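Local structure of butyrophilin subfamily 1 member A1 (Bos taurus, 4HH8) at residues E149-G154 / T187-V192. The protein probably takes part in the secretion of milk-fat droplets and probably inhibits the proliferation of activated T cells, this chain being its two extracellular immunoglobulin domains. The protein carries 1 engineered substitution. Residues are numbered along the deposited sequence; the frame is centred on the assembly and turned at random.
Sequences ECTSVG and TVRASV
Two hydrogen bonds hold Ser152 OG, one to Ser132 O and one to Trp155 NE1; beside it in the backbone, Val188 N reaches Ser152 O at 2.7 Å with an N-H...O angle of 171°, nearly along the C=O axis. The setting is the second immunoglobulin domain, a beta sandwich in which the antiparallel strands 146-155 and 186-194 are the middle pair of one sheet. Cys150 and Ala190 form a second hydrogen-bonded pair, Cys150 N reaching Ala190 O at 2.7 Å. The inward face carries Cys150, Ser152, Val188 and Ala190; SG of Cys150, anti to its backbone N, joins Cys204 of the opposite sheet in the disulfide. On that face Val188 CG1, between the backbone N and the carbonyl carbon, lies 4.0 Å from Ser152 CB. The other face is more polar. Glu149, extended with CG anti to the backbone N, crosses Arg189 obliquely, and the Glu149 carboxylate and Arg189 guanidinium planes stand 55° apart; Glu149 OE2 rests 3.2 Å from Arg189 CD, with Arg189 NH1 4.1 Å from OE2, too far for a salt bridge, though the opposite charges remain near each other. An alanine at Glu149 would probably leave Arg189 without this nearby negative charge and Ser191 OG without the CG packed beside it. Next to the last bridge, at Thr187, one water accepts from Gly154 N and lies 2.7 Å from Thr187 OG1; OG1 also lies 3.5 Å from Val153 CG2.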
ATOM      1  N   GLU A 149       2.993 -27.185  -1.313  1.00 34.66           N
ATOM      2  CA  GLU A 149       2.690 -25.953  -1.987  1.00 33.99           C
ATOM      3  C   GLU A 149       1.913 -25.046  -1.093  1.00 32.25           C
ATOM      4  O   GLU A 149       0.876 -25.417  -0.610  1.00 32.67           O
ATOM      5  CB  GLU A 149       1.920 -26.178  -3.280  1.00 34.54           C
ATOM      6  CG  GLU A 149       1.731 -24.860  -4.012  1.00 36.99           C
ATOM      7  CD  GLU A 149       0.898 -24.959  -5.277  1.00 42.26           C
ATOM      8  OE1 GLU A 149      -0.316 -25.279  -5.206  1.00 42.67           O
ATOM      9  OE2 GLU A 149       1.475 -24.686  -6.352  1.00 48.14           O
ATOM     10  N   CYS A 150       2.417 -23.838  -0.878  1.00 31.10           N
ATOM     11  CA  CYS A 150       1.743 -22.881  -0.003  1.00 30.19           C
ATOM     12  C   CYS A 150       1.138 -21.785  -0.855  1.00 29.92           C
ATOM     13  O   CYS A 150       1.782 -21.211  -1.753  1.00 30.58           O
ATOM     14  CB  CYS A 150       2.707 -22.297   1.029  1.00 29.38           C
ATOM     15  SG  CYS A 150       2.012 -21.073   2.159  1.00 30.83           S
ATOM     16  N   THR A 151      -0.091 -21.463  -0.532  1.00 29.14           N
ATOM     17  CA  THR A 151      -0.923 -20.662  -1.396  1.00 29.34           C
ATOM     18  C   THR A 151      -1.638 -19.584  -0.572  1.00 28.01           C
ATOM     19  O   THR A 151      -1.985 -19.818   0.561  1.00 27.46           O
ATOM     20  CB  THR A 151      -1.853 -21.647  -2.101  1.00 30.15           C
ATOM     21  OG1 THR A 151      -1.313 -21.961  -3.410  1.00 33.15           O
ATOM     22  CG2 THR A 151      -3.224 -21.142  -2.163  1.00 33.46           C
ATOM     23  N   SER A 152      -1.767 -18.368  -1.105  1.00 27.28           N
ATOM     24  CA  SER A 152      -2.540 -17.345  -0.451  1.00 27.29           C
ATOM     25  C   SER A 152      -2.860 -16.301  -1.502  1.00 28.04           C
ATOM     26  O   SER A 152      -2.130 -16.143  -2.484  1.00 29.13           O
ATOM     27  CB  SER A 152      -1.801 -16.751   0.754  1.00 27.05           C
ATOM     28  OG  SER A 152      -2.514 -15.665   1.353  1.00 25.71           O
ATOM     29  N   VAL A 153      -3.937 -15.575  -1.261  1.00 27.99           N
ATOM     30  CA  VAL A 153      -4.592 -14.738  -2.241  1.00 28.64           C
ATOM     31  C   VAL A 153      -4.730 -13.333  -1.664  1.00 28.40           C
ATOM     32  O   VAL A 153      -5.007 -13.197  -0.475  1.00 28.69           O
ATOM     33  CB  VAL A 153      -5.982 -15.393  -2.486  1.00 30.08           C
ATOM     34  CG1 VAL A 153      -7.081 -14.389  -2.784  1.00 31.07           C
ATOM     35  CG2 VAL A 153      -5.874 -16.499  -3.550  1.00 30.91           C
ATOM     36  N   GLY A 154      -4.499 -12.288  -2.469  1.00 28.68           N
ATOM     37  CA  GLY A 154      -4.921 -10.910  -2.092  1.00 28.70           C
ATOM     38  C   GLY A 154      -3.921  -9.989  -1.363  1.00 29.01           C
ATOM     39  O   GLY A 154      -4.306  -9.135  -0.557  1.00 30.26           O
ATOM     40  N   THR A 187      -1.738 -12.994  -5.744  1.00 29.24           N
ATOM     41  CA  THR A 187      -1.849 -14.373  -5.306  1.00 29.47           C
ATOM     42  C   THR A 187      -0.442 -14.958  -5.327  1.00 28.47           C
ATOM     43  O   THR A 187       0.335 -14.701  -6.250  1.00 28.60           O
ATOM     44  CB  THR A 187      -2.865 -15.165  -6.197  1.00 29.67           C
ATOM     45  OG1 THR A 187      -4.167 -14.651  -5.927  1.00 31.48           O
ATOM     46  CG2 THR A 187      -2.899 -16.628  -5.867  1.00 30.38           C
ATOM     47  N   VAL A 188      -0.089 -15.659  -4.251  1.00 28.12           N
ATOM     48  CA  VAL A 188       1.262 -16.160  -4.094  1.00 26.91           C
ATOM     49  C   VAL A 188       1.250 -17.679  -4.008  1.00 27.20           C
ATOM     50  O   VAL A 188       0.471 -18.241  -3.272  1.00 27.10           O
ATOM     51  CB  VAL A 188       1.992 -15.516  -2.839  1.00 27.33           C
ATOM     52  CG1 VAL A 188       1.303 -15.879  -1.540  1.00 25.93           C
ATOM     53  CG2 VAL A 188       3.510 -15.928  -2.806  1.00 23.31           C
ATOM     54  N   ARG A 189       2.097 -18.329  -4.778  1.00 27.08           N
ATOM     55  CA  ARG A 189       2.261 -19.771  -4.699  1.00 29.91           C
ATOM     56  C   ARG A 189       3.744 -20.066  -4.408  1.00 28.67           C
ATOM     57  O   ARG A 189       4.617 -19.540  -5.063  1.00 28.72           O
ATOM     58  CB  ARG A 189       1.885 -20.410  -6.041  1.00 30.81           C
ATOM     59  CG  ARG A 189       0.414 -20.664  -6.236  1.00 39.34           C
ATOM     60  CD  ARG A 189       0.204 -21.849  -7.230  1.00 49.03           C
ATOM     61  NE  ARG A 189      -1.020 -21.688  -8.027  1.00 57.39           N
ATOM     62  CZ  ARG A 189      -1.260 -22.297  -9.198  1.00 61.79           C
ATOM     63  NH1 ARG A 189      -0.366 -23.141  -9.726  1.00 62.64           N
ATOM     64  NH2 ARG A 189      -2.400 -22.059  -9.853  1.00 62.15           N
ATOM     65  N   ALA A 190       4.036 -20.929  -3.458  1.00 28.51           N
ATOM     66  CA  ALA A 190       5.409 -21.330  -3.270  1.00 27.87           C
ATOM     67  C   ALA A 190       5.508 -22.811  -2.976  1.00 28.44           C
ATOM     68  O   ALA A 190       4.701 -23.341  -2.233  1.00 28.26           O
ATOM     69  CB  ALA A 190       6.024 -20.526  -2.161  1.00 27.02           C
ATOM     70  N   SER A 191       6.536 -23.447  -3.521  1.00 29.51           N
ATOM     71  CA  SER A 191       6.748 -24.875  -3.384  1.00 31.51           C
ATOM     72  C   SER A 191       8.077 -25.195  -2.808  1.00 31.95           C
ATOM     73  O   SER A 191       9.051 -24.505  -3.086  1.00 32.58           O
ATOM     74  CB  SER A 191       6.666 -25.588  -4.721  1.00 30.60           C
ATOM     75  OG  SER A 191       5.294 -25.780  -4.976  1.00 37.40           O
ATOM     76  N   VAL A 192       8.119 -26.287  -2.059  1.00 32.44           N
ATOM     77  CA  VAL A 192       9.325 -26.719  -1.427  1.00 34.49           C
ATOM     78  C   VAL A 192       9.319 -28.260  -1.516  1.00 37.19           C
ATOM     79  O   VAL A 192       8.251 -28.893  -1.630  1.00 38.04           O
ATOM     80  CB  VAL A 192       9.334 -26.111  -0.010  1.00 33.82           C
ATOM     81  CG1 VAL A 192       8.614 -26.973   1.045  1.00 33.04           C
ATOM     82  CG2 VAL A 192      10.635 -25.607   0.379  1.00 34.14           C
TER
HETATM   83  O   HOH W   1      -4.681 -12.118  -5.334  1.00 31.50           O